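Local coordinates for protein purine nucleoside phosphorylase (Caulobacter vibrioides, PDB 1XFJ) that probably acts as a purine nucleoside phosphorylase of the YfiH/LACC1 family, cleaving inosine and methylthioadenosine with phosphate and deaminating adenosine, at residues P7-P12 and E234-N239; E54-I59 and L70-Q75; V117-P122 and D212-A217; S144-M149 and A154-I159; D228-E233 and S238-F243. All blocks are in the same frame, centred on the assembly; numbering follows the deposited sequence.

Contact 1: residues P7-P12 and E234-N239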
# COMPACT_ATOMS: atom_id res chain seq x y z
N PRO A 7 17.07 -1.21 0.60
CA PRO A 7 16.56 -1.34 1.97
C PRO A 7 15.07 -1.66 1.89
O PRO A 7 14.35 -1.12 1.03
CB PRO A 7 16.81 0.04 2.57
CG PRO A 7 18.03 0.50 1.83
CD PRO A 7 17.71 0.10 0.41
N THR A 8 14.59 -2.53 2.76
CA THR A 8 13.18 -2.88 2.75
C THR A 8 12.65 -3.15 4.13
O THR A 8 13.41 -3.41 5.07
CB THR A 8 12.90 -4.16 1.91
OG1 THR A 8 13.55 -5.28 2.54
CG2 THR A 8 13.43 -4.01 0.49
N VAL A 9 11.33 -3.06 4.26
CA VAL A 9 10.67 -3.38 5.51
C VAL A 9 9.94 -4.67 5.17
O VAL A 9 9.17 -4.72 4.22
CB VAL A 9 9.62 -2.32 5.91
CG1 VAL A 9 8.80 -2.82 7.09
CG2 VAL A 9 10.31 -1.01 6.27
N GLN A 10 10.22 -5.72 5.92
CA GLN A 10 9.56 -6.99 5.67
C GLN A 10 8.83 -7.45 6.91
O GLN A 10 9.18 -7.07 8.02
CB GLN A 10 10.57 -8.04 5.24
CG GLN A 10 11.10 -7.83 3.84
CD GLN A 10 12.01 -8.95 3.41
OE1 GLN A 10 13.05 -9.19 4.03
NE2 GLN A 10 11.64 -9.65 2.34
N SER A 11 7.80 -8.26 6.69
CA SER A 11 6.97 -8.79 7.76
C SER A 11 7.24 -10.26 8.04
O SER A 11 7.38 -11.06 7.12
CB SER A 11 5.49 -8.62 7.42
OG SER A 11 4.69 -9.41 8.27
N PRO A 12 7.32 -10.63 9.33
CA PRO A 12 7.56 -12.03 9.69
C PRO A 12 6.45 -12.93 9.17
O PRO A 12 6.66 -14.12 8.93
CB PRO A 12 7.61 -11.98 11.22
CG PRO A 12 8.20 -10.64 11.49
CD PRO A 12 7.46 -9.76 10.51
N GLU A 234 13.52 9.95 7.48
CA GLU A 234 14.76 9.27 7.11
C GLU A 234 14.47 8.13 6.14
O GLU A 234 15.26 7.86 5.22
CB GLU A 234 15.43 8.70 8.36
CG GLU A 234 16.65 7.82 8.10
CD GLU A 234 17.14 7.10 9.34
OE1 GLU A 234 16.62 7.37 10.44
OE2 GLU A 234 18.06 6.25 9.22
N TRP A 235 13.33 7.47 6.33
CA TRP A 235 12.97 6.32 5.52
C TRP A 235 11.76 6.43 4.61
O TRP A 235 11.65 5.66 3.65
CB TRP A 235 12.75 5.11 6.44
CG TRP A 235 13.95 4.74 7.24
CD1 TRP A 235 14.14 4.96 8.57
CD2 TRP A 235 15.13 4.09 6.76
NE1 TRP A 235 15.38 4.48 8.95
CE2 TRP A 235 16.00 3.94 7.86
CE3 TRP A 235 15.53 3.62 5.50
CZ2 TRP A 235 17.26 3.34 7.74
CZ3 TRP A 235 16.78 3.02 5.38
CH2 TRP A 235 17.63 2.89 6.50
N PHE A 236 10.85 7.36 4.87
CA PHE A 236 9.64 7.43 4.05
C PHE A 236 9.20 8.78 3.53
O PHE A 236 9.44 9.81 4.16
CB PHE A 236 8.47 6.82 4.84
CG PHE A 236 8.77 5.47 5.42
CD1 PHE A 236 8.96 4.37 4.60
CD2 PHE A 236 8.89 5.31 6.80
CE1 PHE A 236 9.27 3.11 5.13
CE2 PHE A 236 9.20 4.06 7.35
CZ PHE A 236 9.39 2.96 6.52
N PHE A 237 8.56 8.76 2.36
CA PHE A 237 8.00 9.97 1.76
C PHE A 237 6.69 10.13 2.52
O PHE A 237 6.16 9.15 3.06
CB PHE A 237 7.67 9.75 0.28
CG PHE A 237 8.86 9.54 -0.60
CD1 PHE A 237 9.86 10.50 -0.69
CD2 PHE A 237 8.97 8.39 -1.37
CE1 PHE A 237 10.95 10.32 -1.54
CE2 PHE A 237 10.06 8.19 -2.22
CZ PHE A 237 11.05 9.17 -2.31
N SER A 238 6.15 11.34 2.57
CA SER A 238 4.89 11.58 3.28
C SER A 238 4.11 12.76 2.71
O SER A 238 4.60 13.89 2.69
CB SER A 238 5.17 11.84 4.76
OG SER A 238 3.99 12.23 5.44
N ASN A 239 2.90 12.49 2.23
CA ASN A 239 2.04 13.53 1.68
C ASN A 239 1.73 14.58 2.74
O ASN A 239 1.72 15.79 2.46
CB ASN A 239 0.75 12.90 1.14
CG ASN A 239 -0.30 13.94 0.77
OD1 ASN A 239 -0.04 14.86 -0.02
ND2 ASN A 239 -1.49 13.80 1.33
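P7 and W235 mark the nearest approach of the two backbones, and even there the CA atoms are 9.2 Å apart. The segment 7-12 is nearly extended, with a short, weakly bonded strand about T8 and V9. Residues 234-238 form a loop that leads into the helix 239-244. Only side chains bridge the gap, and they do so in two small apolar touches. CB of P7 meets CZ3 on the six-membered ring of W235 at 4.1 Å, coming in obliquely. CG2 of V9 meets CZ of F236, also at 4.1 Å, at the ring edge and near its plane. V9 and F236 cross at about a right angle. The strand 8-9 is an outermost strand of a mixed five-stranded sheet and pairs with the strand 20-25, so the contact joins the edge of that sheet to the loop before the helix 239-244. F236 also packs on L253 of the strand 253-259 in the same sheet. With CG of F236 anti to the carbonyl carbon (chi1 -50°), the ring swings toward V9. CB of W235 covers one face of the F236 ring. The indole of W235 makes a cation-pi contact with R227. An acetate ion, probably from the crystallisation liquor, has its nearest atom about 4 Å from the W235 side chain.

Contact 2: residues E54-I59 and L70-Q75; sequences ENRARI and LNVCYQ
R56 reaches from the helix 49-62 toward L70 and V72 on the strand 70-72. This is helix-on-sheet packing at one border of the mixed five-stranded sheet, where the strand 70-72 runs parallel to 106-111. The CA atoms of R56 and L70 are 7.9 Å apart. R56 starts with CG anti to its carbonyl carbon (chi1 -76°), runs straight through chi2 and then bends at chi3 (53°). The bend lays the guanidinium over the L70 side chain. CD2 of L70 sits against one face of the group, 3.8 Å above its plane and toward the rim. L70 brings this methyl up with CG anti to the backbone N (chi1 -169°). Farther along the strand, CB of V72 meets NH1 of R56 obliquely at 3.9 Å. The arginine is thus packed against apolar groups while its N-H groups reach the strand backbone through water. One water accepts a weak bond from NH1 of R56 and donates to O of V72. L254, on the strand 253-259, packs against L70, V72 and I59, which lies one turn along the helix from R56. R43 brings a like charge close to NE of R56. A second water lies at the guanidinium edge, in plane, 3.1 Å from NH2 of R56, and accepts from N of V72 at 2.9 Å.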
# COMPACT_ATOMS: atom_id res chain seq x y z
N GLU A 54 13.85 4.38 -13.68
CA GLU A 54 15.04 3.72 -13.15
C GLU A 54 14.74 3.17 -11.76
O GLU A 54 15.17 2.07 -11.42
CB GLU A 54 16.21 4.70 -13.10
CG GLU A 54 17.42 4.24 -12.28
CD GLU A 54 18.13 3.03 -12.87
OE1 GLU A 54 17.94 2.74 -14.07
OE2 GLU A 54 18.90 2.37 -12.13
N ASN A 55 13.99 3.93 -10.97
CA ASN A 55 13.66 3.46 -9.63
C ASN A 55 12.80 2.21 -9.72
O ASN A 55 13.01 1.25 -8.98
CB ASN A 55 12.94 4.56 -8.84
CG ASN A 55 13.82 5.76 -8.59
OD1 ASN A 55 15.01 5.61 -8.29
ND2 ASN A 55 13.26 6.96 -8.70
N ARG A 56 11.83 2.22 -10.62
CA ARG A 56 10.95 1.07 -10.81
C ARG A 56 11.76 -0.14 -11.25
O ARG A 56 11.50 -1.27 -10.83
CB ARG A 56 9.87 1.38 -11.86
CG ARG A 56 8.75 2.27 -11.35
CD ARG A 56 7.78 2.62 -12.48
NE ARG A 56 7.28 1.43 -13.16
CZ ARG A 56 6.04 0.97 -13.06
NH1 ARG A 56 5.15 1.60 -12.31
NH2 ARG A 56 5.70 -0.13 -13.72
N ALA A 57 12.75 0.08 -12.11
CA ALA A 57 13.59 -1.01 -12.60
C ALA A 57 14.41 -1.61 -11.46
O ALA A 57 14.60 -2.83 -11.38
CB ALA A 57 14.51 -0.50 -13.69
N ARG A 58 14.89 -0.76 -10.56
CA ARG A 58 15.68 -1.24 -9.43
C ARG A 58 14.84 -2.15 -8.55
O ARG A 58 15.32 -3.20 -8.09
CB ARG A 58 16.20 -0.06 -8.61
CG ARG A 58 17.15 0.81 -9.39
CD ARG A 58 17.87 1.83 -8.54
NE ARG A 58 18.96 2.41 -9.32
CZ ARG A 58 20.02 3.03 -8.81
NH1 ARG A 58 20.15 3.17 -7.50
NH2 ARG A 58 20.96 3.48 -9.62
N ILE A 59 13.60 -1.76 -8.33
CA ILE A 59 12.69 -2.55 -7.51
C ILE A 59 12.38 -3.87 -8.21
O ILE A 59 12.38 -4.93 -7.58
CB ILE A 59 11.39 -1.77 -7.22
CG1 ILE A 59 11.68 -0.64 -6.24
CG2 ILE A 59 10.32 -2.71 -6.67
CD1 ILE A 59 10.51 0.27 -5.97
N LEU A 70 6.56 -5.71 -13.49
CA LEU A 70 5.96 -4.86 -12.48
C LEU A 70 4.59 -4.35 -12.92
O LEU A 70 4.44 -3.75 -13.98
CB LEU A 70 6.88 -3.67 -12.16
CG LEU A 70 6.52 -2.82 -10.94
CD1 LEU A 70 6.36 -3.71 -9.71
CD2 LEU A 70 7.61 -1.78 -10.72
N ASN A 71 3.58 -4.62 -12.09
CA ASN A 71 2.21 -4.22 -12.38
C ASN A 71 1.70 -3.26 -11.31
O ASN A 71 1.44 -3.66 -10.17
CB ASN A 71 1.32 -5.47 -12.43
CG ASN A 71 1.72 -6.45 -13.52
OD1 ASN A 71 1.16 -6.46 -14.62
ND2 ASN A 71 2.71 -7.29 -13.23
N VAL A 72 1.54 -1.99 -11.69
CA VAL A 72 1.05 -0.97 -10.77
C VAL A 72 -0.03 -0.16 -11.47
O VAL A 72 0.12 0.21 -12.63
CB VAL A 72 2.19 -0.04 -10.31
CG1 VAL A 72 1.66 0.97 -9.30
CG2 VAL A 72 3.32 -0.86 -9.70
N CYS A 73 -1.13 0.10 -10.77
CA CYS A 73 -2.25 0.84 -11.34
C CYS A 73 -2.13 2.35 -11.31
O CYS A 73 -1.22 2.91 -10.70
CB CYS A 73 -3.55 0.51 -10.58
SG CYS A 73 -4.09 -1.18 -10.61
N TYR A 74 -3.08 2.97 -11.99
CA TYR A 74 -3.24 4.42 -12.01
C TYR A 74 -4.22 4.43 -10.84
O TYR A 74 -5.41 4.18 -11.01
CB TYR A 74 -3.94 4.87 -13.29
CG TYR A 74 -4.40 6.31 -13.30
CD1 TYR A 74 -3.48 7.36 -13.24
CD2 TYR A 74 -5.75 6.63 -13.42
CE1 TYR A 74 -3.90 8.70 -13.30
CE2 TYR A 74 -6.18 7.96 -13.48
CZ TYR A 74 -5.25 8.98 -13.42
OH TYR A 74 -5.69 10.29 -13.48
N GLN A 75 -3.70 4.66 -9.64
CA GLN A 75 -4.52 4.63 -8.44
C GLN A 75 -5.46 5.82 -8.30
O GLN A 75 -5.04 6.97 -8.44
CB GLN A 75 -3.61 4.49 -7.21
CG GLN A 75 -2.55 3.42 -7.42
CD GLN A 75 -1.72 3.14 -6.18
OE1 GLN A 75 -1.48 4.03 -5.35
NE2 GLN A 75 -1.25 1.90 -6.05
O HOH W 1 2.27 1.77 -13.38
O HOH W 2 2.81 -1.25 -14.22

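Contact 3: residues V117-P122 and D212-A217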
# COMPACT_ATOMS: atom_id res chain seq x y z
N VAL A 117 -1.29 -2.71 1.38
CA VAL A 117 -1.59 -4.01 1.97
C VAL A 117 -1.15 -5.13 1.05
O VAL A 117 -1.50 -5.15 -0.13
CB VAL A 117 -3.11 -4.16 2.24
CG1 VAL A 117 -3.37 -5.46 3.01
CG2 VAL A 117 -3.62 -2.97 3.03
N LEU A 118 -0.38 -6.06 1.59
CA LEU A 118 0.09 -7.20 0.82
C LEU A 118 -0.63 -8.43 1.37
O LEU A 118 -0.63 -8.67 2.58
CB LEU A 118 1.60 -7.36 0.97
CG LEU A 118 2.42 -6.15 0.50
CD1 LEU A 118 3.91 -6.43 0.69
CD2 LEU A 118 2.11 -5.85 -0.96
N LEU A 119 -1.25 -9.19 0.47
CA LEU A 119 -1.99 -10.38 0.87
C LEU A 119 -1.55 -11.60 0.08
O LEU A 119 -1.04 -11.48 -1.03
CB LEU A 119 -3.49 -10.19 0.65
CG LEU A 119 -4.16 -8.96 1.26
CD1 LEU A 119 -4.09 -7.81 0.28
CD2 LEU A 119 -5.61 -9.29 1.58
N VAL A 120 -1.78 -12.77 0.66
CA VAL A 120 -1.40 -14.01 -0.01
C VAL A 120 -2.12 -15.22 0.56
O VAL A 120 -2.38 -15.29 1.76
CB VAL A 120 0.13 -14.26 0.12
CG1 VAL A 120 0.53 -14.25 1.58
CG2 VAL A 120 0.51 -15.59 -0.52
N ASP A 121 -2.47 -16.15 -0.32
CA ASP A 121 -3.07 -17.41 0.10
C ASP A 121 -1.97 -18.38 -0.32
O ASP A 121 -1.82 -18.68 -1.50
CB ASP A 121 -4.34 -17.73 -0.69
CG ASP A 121 -4.93 -19.07 -0.30
OD1 ASP A 121 -4.15 -19.96 0.08
OD2 ASP A 121 -6.16 -19.25 -0.40
N PRO A 122 -1.17 -18.86 0.65
CA PRO A 122 -0.06 -19.79 0.38
C PRO A 122 -0.42 -21.17 -0.17
O PRO A 122 0.45 -21.89 -0.64
CB PRO A 122 0.66 -19.85 1.73
CG PRO A 122 -0.46 -19.71 2.70
CD PRO A 122 -1.28 -18.59 2.09
N ASP A 212 -8.89 -3.88 10.82
CA ASP A 212 -10.28 -4.23 11.10
C ASP A 212 -10.97 -4.67 9.81
O ASP A 212 -11.78 -5.59 9.81
CB ASP A 212 -11.03 -3.02 11.69
CG ASP A 212 -12.53 -3.27 11.81
OD1 ASP A 212 -12.94 -4.04 12.70
OD2 ASP A 212 -13.29 -2.69 11.01
N ARG A 213 -10.64 -4.00 8.70
CA ARG A 213 -11.23 -4.35 7.41
C ARG A 213 -10.77 -5.74 7.00
O ARG A 213 -11.56 -6.53 6.46
CB ARG A 213 -10.83 -3.32 6.34
CG ARG A 213 -11.40 -1.92 6.55
CD ARG A 213 -12.92 -1.90 6.48
NE ARG A 213 -13.55 -2.38 7.71
CZ ARG A 213 -14.85 -2.59 7.85
NH1 ARG A 213 -15.67 -2.36 6.83
NH2 ARG A 213 -15.34 -3.02 9.00
N LEU A 214 -9.50 -6.05 7.24
CA LEU A 214 -8.96 -7.36 6.91
C LEU A 214 -9.70 -8.42 7.72
O LEU A 214 -10.14 -9.44 7.18
CB LEU A 214 -7.46 -7.41 7.25
CG LEU A 214 -6.57 -6.71 6.23
CD1 LEU A 214 -5.18 -6.48 6.81
CD2 LEU A 214 -6.50 -7.56 4.97
N ALA A 215 -9.85 -8.16 9.01
CA ALA A 215 -10.55 -9.08 9.91
C ALA A 215 -11.98 -9.30 9.45
O ALA A 215 -12.48 -10.42 9.46
CB ALA A 215 -10.53 -8.53 11.33
N THR A 216 -12.65 -8.22 9.06
CA THR A 216 -14.03 -8.31 8.61
C THR A 216 -14.12 -9.07 7.29
O THR A 216 -15.16 -9.67 6.98
CB THR A 216 -14.66 -6.91 8.45
OG1 THR A 216 -14.60 -6.23 9.71
CG2 THR A 216 -16.11 -7.01 8.01
N ALA A 217 -13.03 -9.06 6.52
CA ALA A 217 -12.99 -9.76 5.24
C ALA A 217 -12.61 -11.24 5.41
O ALA A 217 -12.43 -11.96 4.42
CB ALA A 217 -12.00 -9.07 4.30
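L214 carries the helix side of this contact with a single methyl. Its CD2 lies 3.9 Å from CD2 of L119 and 4.2 Å from CG1 of V117. The two strand residues are two apart, so both point to the same face of the strand 115-121, and the leucine methyl touches both. L119 and L214 cross obliquely. L214 sets CG anti to its carbonyl carbon (chi1 -77°), which lets CD2 reach the strand. The backbones stay well apart, with the CA atoms of V117 and L214 separated by 9.5 Å. The contact packs the end of the helix 206-216 on the mixed six-stranded sheet, in which 115-121 is an inner strand between 126-132 and 160-163. The helix 141-151 shares this face of the sheet: its V146 and M149 pack on L119, and its V142 on L214. L118 points to the other face, where it meets H22 and F24 of the strand 20-25. In the last turn of the helix, O of D212 accepts from both N and OG1 of T216, which approach from opposite faces of the carbonyl plane. The D212 carboxylate also forms a salt bridge with the next residue, through OD2 to NH2 of R213 at 2.9 Å, and another with R191 through OD1.

Contact 4: residues S144-M149 and A154-I159; sequences SAVDRM and ASPANI
I159 fills the hollow between V146 and M149, one turn apart on the helix 141-151. Its CD1 lies 4.1 Å from CG1 of V146 and 4.0 Å from CE of the selenomethionine M149. The ends of M149 and I159 meet tip to tip, while V146 comes up beside the I159 methyl through CG1. M149 runs extended to its selenium and then bends at chi3 (75°), which turns CE toward the I159 methyl. P156 adds a smaller bump at the border of the patch, its CG 4.3 Å from CG1 of V146. A154 closes the other end, with its CB 3.8 Å from CB of M149. The segment 154-159 belongs to the connection between the helix 141-151 and the strand 160-163, and includes a 3-10 turn at 156-158. The connection folds back along the last turns of the helix before the chain enters the six-stranded sheet. Beneath the patch, M149 also packs on I126 and A128 of the strand 126-132. Just past the helix end, N of A154 donates to O of M149 at 3.0 Å, with the donor above the carbonyl plane. D121 takes hydrogen bonds from N of S155 and ND2 of N158. The one directional bond between the segments fixes A154 beside M149, while the apolar contacts of I159 and P156 depend on fit of shape alone.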
# COMPACT_ATOMS: atom_id res chain seq x y z
N SER A 144 -12.67 -5.99 -1.39
CA SER A 144 -12.65 -6.15 -2.84
C SER A 144 -11.45 -6.98 -3.29
O SER A 144 -11.58 -7.88 -4.14
CB SER A 144 -12.61 -4.79 -3.53
OG SER A 144 -12.52 -4.96 -4.94
N ALA A 145 -10.28 -6.69 -2.73
CA ALA A 145 -9.07 -7.41 -3.07
C ALA A 145 -9.21 -8.87 -2.67
O ALA A 145 -8.81 -9.77 -3.40
CB ALA A 145 -7.87 -6.78 -2.37
N VAL A 146 -9.79 -9.10 -1.49
CA VAL A 146 -10.00 -10.47 -1.01
C VAL A 146 -10.97 -11.18 -1.94
O VAL A 146 -10.74 -12.33 -2.33
CB VAL A 146 -10.55 -10.47 0.44
CG1 VAL A 146 -11.01 -11.87 0.82
CG2 VAL A 146 -9.47 -10.00 1.41
N ASP A 147 -12.06 -10.51 -2.31
CA ASP A 147 -13.05 -11.12 -3.20
C ASP A 147 -12.42 -11.48 -4.55
O ASP A 147 -12.72 -12.53 -5.13
CB ASP A 147 -14.23 -10.18 -3.43
CG ASP A 147 -15.13 -10.05 -2.21
OD1 ASP A 147 -14.94 -10.79 -1.21
OD2 ASP A 147 -16.05 -9.20 -2.25
N ARG A 148 -11.56 -10.61 -5.07
CA ARG A 148 -10.92 -10.86 -6.35
C ARG A 148 -9.99 -12.07 -6.23
O ARG A 148 -9.89 -12.89 -7.15
CB ARG A 148 -10.12 -9.63 -6.81
CG ARG A 148 -9.97 -9.51 -8.32
CD ARG A 148 -11.25 -8.98 -8.96
NE ARG A 148 -11.12 -8.78 -10.40
CZ ARG A 148 -11.33 -9.72 -11.32
NH1 ARG A 148 -11.67 -10.95 -10.95
NH2 ARG A 148 -11.18 -9.44 -12.60
N MSE A 149 -9.30 -12.18 -5.10
CA MSE A 149 -8.41 -13.31 -4.87
C MSE A 149 -9.23 -14.60 -4.84
O MSE A 149 -8.81 -15.63 -5.37
CB MSE A 149 -7.65 -13.15 -3.55
CG MSE A 149 -6.63 -12.04 -3.56
SE MSE A 149 -5.92 -11.70 -1.80
CE MSE A 149 -4.77 -13.25 -1.63
N ALA A 154 -8.68 -18.41 -4.20
CA ALA A 154 -8.27 -18.26 -2.80
C ALA A 154 -9.40 -18.53 -1.81
O ALA A 154 -10.57 -18.62 -2.19
CB ALA A 154 -7.72 -16.85 -2.57
N SER A 155 -9.03 -18.69 -0.55
CA SER A 155 -9.97 -18.92 0.54
C SER A 155 -9.69 -17.89 1.62
O SER A 155 -8.58 -17.83 2.15
CB SER A 155 -9.79 -20.32 1.13
OG SER A 155 -10.54 -20.46 2.32
N PRO A 156 -10.69 -17.06 1.96
CA PRO A 156 -10.49 -16.04 3.00
C PRO A 156 -9.76 -16.57 4.23
O PRO A 156 -8.75 -16.01 4.65
CB PRO A 156 -11.92 -15.60 3.33
CG PRO A 156 -12.61 -15.73 2.00
CD PRO A 156 -12.09 -17.06 1.48
N ALA A 157 -10.26 -17.66 4.79
CA ALA A 157 -9.68 -18.25 6.00
C ALA A 157 -8.24 -18.73 5.87
O ALA A 157 -7.64 -19.16 6.85
CB ALA A 157 -10.56 -19.39 6.49
N ASN A 158 -7.67 -18.65 4.67
CA ASN A 158 -6.29 -19.09 4.49
C ASN A 158 -5.40 -17.95 4.01
O ASN A 158 -4.23 -18.16 3.66
CB ASN A 158 -6.22 -20.24 3.48
CG ASN A 158 -5.05 -21.16 3.74
OD1 ASN A 158 -4.98 -21.82 4.78
ND2 ASN A 158 -4.11 -21.21 2.80
N ILE A 159 -5.94 -16.74 4.00
CA ILE A 159 -5.19 -15.57 3.55
C ILE A 159 -4.44 -14.85 4.67
O ILE A 159 -4.94 -14.72 5.79
CB ILE A 159 -6.13 -14.55 2.86
CG1 ILE A 159 -6.63 -15.11 1.53
CG2 ILE A 159 -5.39 -13.22 2.64
CD1 ILE A 159 -7.73 -14.28 0.89

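Contact 5: residues D228-E233 and S238-F243; sequences DTRAEE and SNRRAF
R241 reaches back from the first turn of the helix 239-244 to two carbonyls of the loop 228-233. Its NH1 donates to O of T229 at 2.9 Å and to O of R230 at 3.0 Å. The T229 oxygen is met on a lone pair, in the carbonyl plane. The R230 oxygen is met from above its plane, with the donor 53° out. NH2 of R241 donates to O of F236 and to a water, which in turn donates to OE2 of E233. A direct charge contact between OE2 of E233 and NE of R241 is long, and the oxygen lies well out of the guanidinium plane. The guanidinium is sandwiched, with CB of E233 over the centre of one face and CB of S238 toward the rim of the other. The R241 chain bends at chi3 (61°), which folds the group back over S238. S238 is the N-cap of the helix: its OG accepts from N of R241 at 3.2 Å. The same hydroxyl bonds to OD1 of D113, which also bonds OG1 of T229, and OD2 of D113 takes N of R240. CA and CB of R230 lie against OG of S238, CA at 3.3 Å. NH1 of R230 lies 3.7 Å from CG of R241. In the loop, O of D228 accepts from N of E232, whose carboxylate forms a salt bridge with R227.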
# COMPACT_ATOMS: atom_id res chain seq x y z
N ASP A 228 5.79 4.57 10.75
CA ASP A 228 5.05 5.81 10.47
C ASP A 228 5.74 6.64 9.38
O ASP A 228 6.79 7.23 9.61
CB ASP A 228 4.96 6.63 11.76
CG ASP A 228 3.96 7.77 11.67
OD1 ASP A 228 3.73 8.29 10.56
OD2 ASP A 228 3.42 8.15 12.73
N THR A 229 5.12 6.70 8.20
CA THR A 229 5.69 7.45 7.08
C THR A 229 5.93 8.92 7.38
O THR A 229 6.97 9.48 7.02
CB THR A 229 4.77 7.35 5.85
OG1 THR A 229 3.44 7.71 6.22
CG2 THR A 229 4.78 5.93 5.29
N ARG A 230 4.96 9.56 8.03
CA ARG A 230 5.08 10.98 8.35
C ARG A 230 6.17 11.27 9.37
O ARG A 230 6.88 12.27 9.25
CB ARG A 230 3.73 11.50 8.88
CG ARG A 230 3.70 12.99 9.20
CD ARG A 230 4.12 13.27 10.63
NE ARG A 230 4.03 14.69 10.97
CZ ARG A 230 4.94 15.60 10.64
NH1 ARG A 230 6.03 15.25 9.97
NH2 ARG A 230 4.76 16.87 10.98
N ALA A 231 6.30 10.40 10.36
CA ALA A 231 7.28 10.58 11.42
C ALA A 231 8.72 10.24 11.05
O ALA A 231 9.65 10.88 11.55
CB ALA A 231 6.86 9.77 12.63
N GLU A 232 8.91 9.25 10.18
CA GLU A 232 10.26 8.84 9.80
C GLU A 232 10.71 9.33 8.44
O GLU A 232 10.77 8.56 7.48
CB GLU A 232 10.37 7.31 9.85
CG GLU A 232 9.91 6.71 11.17
CD GLU A 232 10.14 5.21 11.22
OE1 GLU A 232 11.31 4.79 11.23
OE2 GLU A 232 9.14 4.46 11.25
N GLU A 233 11.05 10.61 8.36
CA GLU A 233 11.49 11.23 7.12
C GLU A 233 12.76 10.58 6.59
O GLU A 233 13.05 10.65 5.39
CB GLU A 233 11.72 12.73 7.36
CG GLU A 233 12.32 13.48 6.19
CD GLU A 233 12.39 14.97 6.45
OE1 GLU A 233 12.78 15.37 7.57
OE2 GLU A 233 12.05 15.75 5.53
N SER A 238 6.15 11.34 2.57
CA SER A 238 4.89 11.58 3.28
C SER A 238 4.11 12.76 2.71
O SER A 238 4.60 13.89 2.69
CB SER A 238 5.17 11.84 4.76
OG SER A 238 3.99 12.23 5.44
N ASN A 239 2.90 12.49 2.23
CA ASN A 239 2.04 13.53 1.68
C ASN A 239 1.73 14.58 2.74
O ASN A 239 1.72 15.79 2.46
CB ASN A 239 0.75 12.90 1.14
CG ASN A 239 -0.30 13.94 0.77
OD1 ASN A 239 -0.04 14.86 -0.02
ND2 ASN A 239 -1.49 13.80 1.33
N ARG A 240 1.49 14.14 3.97
CA ARG A 240 1.18 15.08 5.04
C ARG A 240 2.37 15.97 5.34
O ARG A 240 2.23 17.17 5.54
CB ARG A 240 0.72 14.34 6.30
CG ARG A 240 0.34 15.25 7.47
CD ARG A 240 -0.62 16.37 7.04
NE ARG A 240 -1.86 15.88 6.44
CZ ARG A 240 -2.89 15.39 7.12
NH1 ARG A 240 -2.84 15.31 8.45
NH2 ARG A 240 -3.98 14.98 6.48
N ARG A 241 3.56 15.38 5.37
CA ARG A 241 4.75 16.18 5.65
C ARG A 241 4.96 17.17 4.50
O ARG A 241 5.36 18.31 4.71
CB ARG A 241 5.97 15.28 5.81
CG ARG A 241 7.14 15.94 6.51
CD ARG A 241 8.17 14.91 6.94
NE ARG A 241 8.72 14.21 5.79
CZ ARG A 241 8.70 12.89 5.63
NH1 ARG A 241 8.16 12.11 6.55
NH2 ARG A 241 9.21 12.36 4.53
N ALA A 242 4.67 16.72 3.28
CA ALA A 242 4.81 17.57 2.10
C ALA A 242 3.85 18.75 2.21
O ALA A 242 4.19 19.87 1.85
CB ALA A 242 4.52 16.77 0.84
N PHE A 243 2.65 18.48 2.71
CA PHE A 243 1.64 19.51 2.87
C PHE A 243 2.12 20.58 3.84
O PHE A 243 2.03 21.78 3.55
CB PHE A 243 0.35 18.89 3.41
CG PHE A 243 -0.69 19.90 3.80
CD1 PHE A 243 -1.31 20.70 2.84
CD2 PHE A 243 -1.03 20.08 5.14
CE1 PHE A 243 -2.25 21.66 3.20
CE2 PHE A 243 -1.98 21.04 5.51
CZ PHE A 243 -2.58 21.83 4.54
O HOH W 3 10.15 14.73 3.16

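In the fold
Contacts 2, 3 and 4 are buried, while contacts 1 and 5 are only partly buried. Contacts 1 and 2 reach the same five-stranded sheet, at its two outermost strands. Contacts 3 and 4 lie on one face of the six-stranded sheet, where helices pack. They touch through polar bonds at the end of the strand 115-121, and their centres are about 7 Å apart. Contacts 1 and 5 share S238 and N239 and touch. Contacts 4 and 5 lie farthest apart, with centres about 31 Å from each other. Contacts 1 and 3 are purely apolar, and contact 4 adds one backbone bond. Contact 2 combines apolar packing of a buried arginine with water bridges to the strand backbone. Contact 5 uses direct arginine-to-carbonyl bonds.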